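Local atomic coordinates of NH(3)-dependent NAD(+) synthetase (Francisella tularensis subsp. holarctica LVS, PDB entry 3FIU), a protein that belongs to the NAD synthase family of the HUP clan and folds as an alpha/beta nucleotide-binding domain around a parallel sheet. Residues N18-S23 and A161-L166; E30-G35 and N136-G141. All blocks are in the same frame, centred on the assembly; numbering follows the deposited sequence. Where two conformers were deposited one is given.

Contact 1 of 2, residues N18-S23 and A161-L166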
loop_
_atom_site.group_PDB
_atom_site.type_symbol
_atom_site.label_atom_id
_atom_site.label_comp_id
_atom_site.label_asym_id
_atom_site.label_seq_id
_atom_site.Cartn_x
_atom_site.Cartn_y
_atom_site.Cartn_z
ATOM N N ASN A 18 -10.077 -20.137 13.691
ATOM C CA ASN A 18 -9.516 -19.884 15.024
ATOM C C ASN A 18 -8.425 -18.814 14.956
ATOM O O ASN A 18 -8.424 -17.864 15.748
ATOM C CB ASN A 18 -8.937 -21.169 15.620
ATOM C CG ASN A 18 -10.008 -22.186 16.017
ATOM O OD1 ASN A 18 -11.157 -21.831 16.289
ATOM N ND2 ASN A 18 -9.622 -23.459 16.062
ATOM N N TRP A 19 -7.537 -18.963 13.968
ATOM C CA TRP A 19 -6.449 -18.011 13.730
ATOM C C TRP A 19 -6.967 -16.612 13.370
ATOM O O TRP A 19 -6.495 -15.606 13.914
ATOM C CB TRP A 19 -5.506 -18.564 12.669
ATOM C CG TRP A 19 -4.371 -17.639 12.293
ATOM C CD1 TRP A 19 -3.207 -17.448 12.977
ATOM C CD2 TRP A 19 -4.308 -16.783 11.142
ATOM N NE1 TRP A 19 -2.410 -16.530 12.321
ATOM C CE2 TRP A 19 -3.064 -16.109 11.191
ATOM C CE3 TRP A 19 -5.175 -16.539 10.064
ATOM C CZ2 TRP A 19 -2.674 -15.193 10.217
ATOM C CZ3 TRP A 19 -4.792 -15.624 9.090
ATOM C CH2 TRP A 19 -3.540 -14.972 9.167
ATOM N N LEU A 20 -7.937 -16.534 12.467
ATOM C CA LEU A 20 -8.543 -15.252 12.150
ATOM C C LEU A 20 -9.123 -14.599 13.400
ATOM O O LEU A 20 -8.875 -13.410 13.657
ATOM C CB LEU A 20 -9.622 -15.388 11.072
ATOM C CG LEU A 20 -9.136 -15.528 9.636
ATOM C CD1 LEU A 20 -10.307 -15.925 8.748
ATOM C CD2 LEU A 20 -8.421 -14.261 9.110
ATOM N N SER A 21 -9.865 -15.382 14.186
ATOM C CA SER A 21 -10.474 -14.871 15.401
ATOM C C SER A 21 -9.441 -14.335 16.389
ATOM O O SER A 21 -9.543 -13.192 16.811
ATOM C CB SER A 21 -11.367 -15.921 16.077
ATOM O OG SER A 21 -12.038 -15.286 17.142
ATOM N N ASP A 22 -8.445 -15.156 16.713
ATOM C CA ASP A 22 -7.392 -14.793 17.657
ATOM C C ASP A 22 -6.596 -13.602 17.132
ATOM O O ASP A 22 -6.318 -12.673 17.876
ATOM C CB ASP A 22 -6.419 -15.965 17.891
ATOM C CG ASP A 22 -7.035 -17.136 18.683
ATOM O OD1 ASP A 22 -6.382 -18.207 18.737
ATOM O OD2 ASP A 22 -8.143 -17.005 19.260
ATOM N N SER A 23 -6.225 -13.645 15.855
ATOM C CA SER A 23 -5.474 -12.562 15.243
ATOM C C SER A 23 -6.220 -11.235 15.351
ATOM O O SER A 23 -5.624 -10.220 15.681
ATOM C CB SER A 23 -5.134 -12.891 13.783
ATOM O OG SER A 23 -4.202 -13.965 13.734
ATOM N N ALA A 161 -2.996 -5.632 2.621
ATOM C CA ALA A 161 -4.039 -5.980 3.582
ATOM C C ALA A 161 -3.418 -6.108 4.971
ATOM O O ALA A 161 -2.214 -5.941 5.116
ATOM C CB ALA A 161 -4.742 -7.280 3.159
ATOM N N ASP A 162 -4.240 -6.381 5.978
ATOM C CA ASP A 162 -3.746 -6.542 7.348
ATOM C C ASP A 162 -3.457 -8.000 7.644
ATOM O O ASP A 162 -2.606 -8.309 8.486
ATOM C CB ASP A 162 -4.757 -6.005 8.349
ATOM C CG ASP A 162 -5.009 -4.517 8.188
ATOM O OD1 ASP A 162 -4.072 -3.786 7.782
ATOM O OD2 ASP A 162 -6.140 -4.072 8.485
ATOM N N ILE A 163 -4.168 -8.898 6.945
ATOM C CA ILE A 163 -4.125 -10.316 7.284
ATOM C C ILE A 163 -4.434 -11.123 6.030
ATOM O O ILE A 163 -5.337 -10.750 5.262
ATOM C CB ILE A 163 -5.101 -10.649 8.460
ATOM C CG1 ILE A 163 -4.904 -12.086 8.942
ATOM C CG2 ILE A 163 -6.574 -10.368 8.079
ATOM C CD1 ILE A 163 -5.454 -12.312 10.387
ATOM N N LEU A 164 -3.663 -12.192 5.829
ATOM C CA LEU A 164 -3.722 -13.010 4.621
ATOM C C LEU A 164 -3.974 -14.485 4.972
ATOM O O LEU A 164 -3.034 -15.290 5.051
ATOM C CB LEU A 164 -2.424 -12.842 3.781
ATOM C CG LEU A 164 -2.003 -11.449 3.256
ATOM C CD1 LEU A 164 -0.704 -11.526 2.424
ATOM C CD2 LEU A 164 -3.096 -10.791 2.416
ATOM N N PRO A 165 -5.246 -14.857 5.175
ATOM C CA PRO A 165 -5.542 -16.252 5.559
ATOM C C PRO A 165 -5.285 -17.307 4.476
ATOM O O PRO A 165 -5.132 -18.478 4.813
ATOM C CB PRO A 165 -7.036 -16.220 5.920
ATOM C CG PRO A 165 -7.606 -15.084 5.088
ATOM C CD PRO A 165 -6.473 -14.028 5.043
ATOM N N LEU A 166 -5.269 -16.930 3.192
ATOM C CA LEU A 166 -5.208 -17.922 2.123
ATOM C C LEU A 166 -3.811 -18.094 1.532
ATOM O O LEU A 166 -3.613 -18.899 0.617
ATOM C CB LEU A 166 -6.207 -17.600 0.977
ATOM C CG LEU A 166 -7.663 -17.334 1.409
ATOM C CD1 LEU A 166 -8.504 -17.085 0.171
ATOM C CD2 LEU A 166 -8.242 -18.473 2.205
#

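Contact 2 of 2, residues E30-G35 and N136-G141. With AMP (adenosine monophosphate), chain G.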
loop_
_atom_site.group_PDB
_atom_site.type_symbol
_atom_site.label_atom_id
_atom_site.label_comp_id
_atom_site.label_asym_id
_atom_site.label_seq_id
_atom_site.Cartn_x
_atom_site.Cartn_y
_atom_site.Cartn_z
ATOM N N GLU A 30 -12.372 -5.078 16.098
ATOM C CA GLU A 30 -13.683 -5.652 16.401
ATOM C C GLU A 30 -14.101 -6.744 15.379
ATOM O O GLU A 30 -14.933 -7.615 15.679
ATOM C CB GLU A 30 -14.727 -4.530 16.514
ATOM C CG GLU A 30 -14.516 -3.627 17.747
ATOM C CD GLU A 30 -15.289 -2.307 17.680
ATOM O OE1 GLU A 30 -16.402 -2.260 17.091
ATOM O OE2 GLU A 30 -14.772 -1.307 18.230
ATOM N N GLY A 31 -13.493 -6.731 14.188
ATOM C CA GLY A 31 -13.925 -7.619 13.104
ATOM C C GLY A 31 -13.197 -7.334 11.800
ATOM O O GLY A 31 -12.055 -6.810 11.798
ATOM N N PHE A 32 -13.885 -7.617 10.700
ATOM C CA PHE A 32 -13.272 -7.716 9.397
ATOM C C PHE A 32 -14.003 -6.919 8.348
ATOM O O PHE A 32 -15.212 -6.660 8.440
ATOM C CB PHE A 32 -13.283 -9.189 8.936
ATOM C CG PHE A 32 -12.625 -10.138 9.911
ATOM C CD1 PHE A 32 -13.403 -10.937 10.758
ATOM C CD2 PHE A 32 -11.229 -10.228 9.978
ATOM C CE1 PHE A 32 -12.778 -11.806 11.678
ATOM C CE2 PHE A 32 -10.596 -11.108 10.868
ATOM C CZ PHE A 32 -11.385 -11.885 11.742
ATOM N N VAL A 33 -13.254 -6.580 7.311
ATOM C CA VAL A 33 -13.853 -6.096 6.082
ATOM C C VAL A 33 -13.106 -6.771 4.928
ATOM O O VAL A 33 -11.885 -7.077 5.034
ATOM C CB VAL A 33 -13.861 -4.533 6.008
ATOM C CG1 VAL A 33 -12.443 -3.960 5.975
ATOM C CG2 VAL A 33 -14.705 -4.004 4.786
ATOM N N ILE A 34 -13.834 -7.003 3.837
ATOM C CA ILE A 34 -13.285 -7.743 2.709
ATOM C C ILE A 34 -13.932 -7.247 1.422
ATOM O O ILE A 34 -15.117 -6.935 1.424
ATOM C CB ILE A 34 -13.480 -9.256 2.890
ATOM C CG1 ILE A 34 -12.754 -10.010 1.767
ATOM C CG2 ILE A 34 -14.968 -9.628 2.867
ATOM C CD1 ILE A 34 -12.458 -11.435 2.110
ATOM N N GLY A 35 -13.136 -7.100 0.358
ATOM C CA GLY A 35 -13.693 -6.789 -0.963
ATOM C C GLY A 35 -14.134 -8.074 -1.666
ATOM O O GLY A 35 -13.340 -9.027 -1.798
ATOM N N ASN A 136 -13.393 0.172 13.139
ATOM C CA ASN A 136 -12.367 -0.655 13.833
ATOM C C ASN A 136 -12.302 -2.105 13.339
ATOM O O ASN A 136 -12.411 -3.048 14.123
ATOM C CB ASN A 136 -12.528 -0.618 15.374
ATOM C CG ASN A 136 -11.330 -1.227 16.120
ATOM O OD1 ASN A 136 -11.500 -1.877 17.158
ATOM N ND2 ASN A 136 -10.125 -1.029 15.592
ATOM N N ARG A 137 -12.140 -2.279 12.031
ATOM C CA ARG A 137 -11.999 -3.612 11.450
ATOM C C ARG A 137 -10.595 -3.823 10.950
ATOM O O ARG A 137 -9.860 -2.858 10.766
ATOM C CB ARG A 137 -12.945 -3.789 10.245
ATOM C CG ARG A 137 -14.437 -3.522 10.560
ATOM C CD ARG A 137 -15.040 -4.513 11.572
ATOM N NE ARG A 137 -16.440 -4.166 11.840
ATOM C CZ ARG A 137 -17.468 -4.532 11.075
ATOM N NH1 ARG A 137 -17.272 -5.312 10.001
ATOM N NH2 ARG A 137 -18.704 -4.143 11.392
ATOM N N ILE A 138 -10.223 -5.073 10.700
ATOM C CA ILE A 138 -9.018 -5.320 9.902
ATOM C C ILE A 138 -9.361 -5.792 8.490
ATOM O O ILE A 138 -10.398 -6.410 8.291
ATOM C CB ILE A 138 -8.003 -6.248 10.585
ATOM C CG1 ILE A 138 -8.625 -7.608 10.970
ATOM C CG2 ILE A 138 -7.433 -5.538 11.778
ATOM C CD1 ILE A 138 -7.546 -8.635 11.464
ATOM N N VAL A 139 -8.488 -5.482 7.527
ATOM C CA VAL A 139 -8.746 -5.765 6.118
ATOM C C VAL A 139 -8.172 -7.126 5.777
ATOM O O VAL A 139 -6.951 -7.361 5.883
ATOM C CB VAL A 139 -8.088 -4.688 5.184
ATOM C CG1 VAL A 139 -8.293 -5.070 3.708
ATOM C CG2 VAL A 139 -8.652 -3.328 5.480
ATOM N N ILE A 140 -9.047 -8.029 5.359
ATOM C CA ILE A 140 -8.616 -9.353 4.923
ATOM C C ILE A 140 -8.166 -9.321 3.473
ATOM O O ILE A 140 -8.971 -8.991 2.574
ATOM C CB ILE A 140 -9.752 -10.363 5.029
ATOM C CG1 ILE A 140 -10.181 -10.525 6.485
ATOM C CG2 ILE A 140 -9.273 -11.715 4.382
ATOM C CD1 ILE A 140 -11.351 -11.460 6.702
ATOM N N GLY A 141 -6.898 -9.662 3.227
ATOM C CA GLY A 141 -6.395 -9.816 1.863
ATOM C C GLY A 141 -6.613 -11.253 1.395
ATOM O O GLY A 141 -6.571 -12.182 2.191
HETATM P P AMP G . -8.190 -10.970 -8.372
HETATM O O1P AMP G . -7.320 -12.012 -7.694
HETATM O O2P AMP G . -7.356 -9.875 -9.056
HETATM O O3P AMP G . -9.335 -11.429 -9.205
HETATM O "O5'" AMP G . -8.854 -10.096 -7.170
HETATM C "C5'" AMP G . -8.043 -9.746 -6.029
HETATM C "C4'" AMP G . -8.962 -9.224 -4.939
HETATM O "O4'" AMP G . -9.388 -7.883 -5.212
HETATM C "C3'" AMP G . -10.270 -9.996 -4.825
HETATM O "O3'" AMP G . -10.037 -11.184 -4.081
HETATM C "C2'" AMP G . -11.152 -9.000 -4.078
HETATM O "O2'" AMP G . -10.927 -9.062 -2.653
HETATM C "C1'" AMP G . -10.678 -7.655 -4.637
HETATM N N9 AMP G . -11.580 -7.256 -5.743
HETATM C C8 AMP G . -11.365 -7.405 -7.077
HETATM N N7 AMP G . -12.418 -6.937 -7.799
HETATM C C5 AMP G . -13.338 -6.509 -6.902
HETATM C C6 AMP G . -14.670 -5.882 -6.991
HETATM N N6 AMP G . -15.256 -5.678 -8.193
HETATM N N1 AMP G . -15.251 -5.568 -5.818
HETATM C C2 AMP G . -14.702 -5.787 -4.606
HETATM N N3 AMP G . -13.469 -6.343 -4.437
HETATM C C4 AMP G . -12.777 -6.703 -5.555
HETATM O O HOH W 1 -17.056 -2.829 14.212
HETATM O O HOH W 2 -10.384 -7.484 0.771
#

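Contact 1 of 2, residues N18-S23 and A161-L166
Trp-19 carries its CG anti to the backbone N (chi1 177°), and Ile-163 does the same with CG1 (chi1 -172°, chi2 160°), so the indole and the extended isoleucine branch reach toward each other tip to tip. The six-membered ring receives the end of that branch: Ile-163 CD1 stands over one face, 3.9 Å from the centroid of the Trp-19 six-membered ring, a CH-pi contact. Packing is close at the tip, with Trp-19 CH2 3.2 Å from Ile-163 CG1. The CD1 methyl of Ile-163 also presses on the next turn of the helix, where Ser-23 CB lies 3.5 Å away, tighter than usual van der Waals contact. Ser-23 OG sits above the indole plane near its rim and donates to Trp-19 O at 2.8 Å, a carbonyl that also accepts from Ser-23 N. Within the alpha/beta fold, this contact sets helix 9-25, which precedes the first strand of the parallel sheet, against the irregular segment between helices 145-150 and 171-180. Leu-20 crosses Ile-163 and Pro-165 obliquely: its CD2 is 3.8 Å from Ile-163 CD1 and 4.0 Å from Pro-165 CB, while Leu-48 of helix 40-51 touches the same side chain. Pro-165 CB further meets Trp-19 CZ3 at 3.9 Å. The dimer adds to the packing, with Thr-246 of the second subunit on Trp-19 and Leu-245 of that subunit on Ile-163.

Contact 2 of 2, residues E30-G35 and N136-G141
Arg-137 reaches across the neighbouring strand 31-35 to bind its backbone: bent at chi2 (-64°), it brings NH1 2.9 Å from Phe-32 O, with that oxygen in the guanidinium plane and NH1 itself above the carbonyl plane. Strands 31-35 and 137-139 are parallel neighbours in the four-stranded sheet of this HUP-clan alpha/beta fold, and their short axes cross at -38°. Ile-138 N donates to Gly-31 O and Ile-138 O accepts from Val-33 N, the two-sided grip expected of parallel pairing; Ile-140 N then meets Val-33 O at 3.0 Å, nearly along the C=O axis. Phe-32 and Ile-138 lie side by side on one face, where Phe-32 CD2 also approaches Ile-140 CD1 at 3.5 Å and helices 9-25 and 40-51 pack. Val-33 and Val-139 share the other face with helix 113-135. At the N-terminal end, water 1 joins Glu-30 OE1 to Arg-137 NE, whose charges probably attract weakly across it. Water 2 bridges Gly-35 N and Ile-140 O where the strands part. Gly-35 belongs to the adenosine monophosphate pocket: a CB there would clash with AMP N3, and its carbonyl oxygen Gly-35 O accepts from AMP O2' at 2.6 Å.

Overall arrangement
From the N terminus, the chain runs through helix 9-25, which supplies residues 18-23 of contact 1, and, after a short connection, into strand 31-35 of contact 2. It then builds strands 56-60 and 84-87 and helix 113-135 before returning in strand 137-139, where contact 2 closes the inner loop. Contact 1 closes the outer loop at residues 161-166, so contact 2 is nested inside it. The centres are about 9 Å apart, and the later segments of both meet directly: Asp-162 N is 2.9 Å from Val-139 O, and Ile-163 O is 2.8 Å from Gly-141 N, both probable hydrogen bonds. Helix, sheet edge and loop are thereby joined beside the nucleotide pocket.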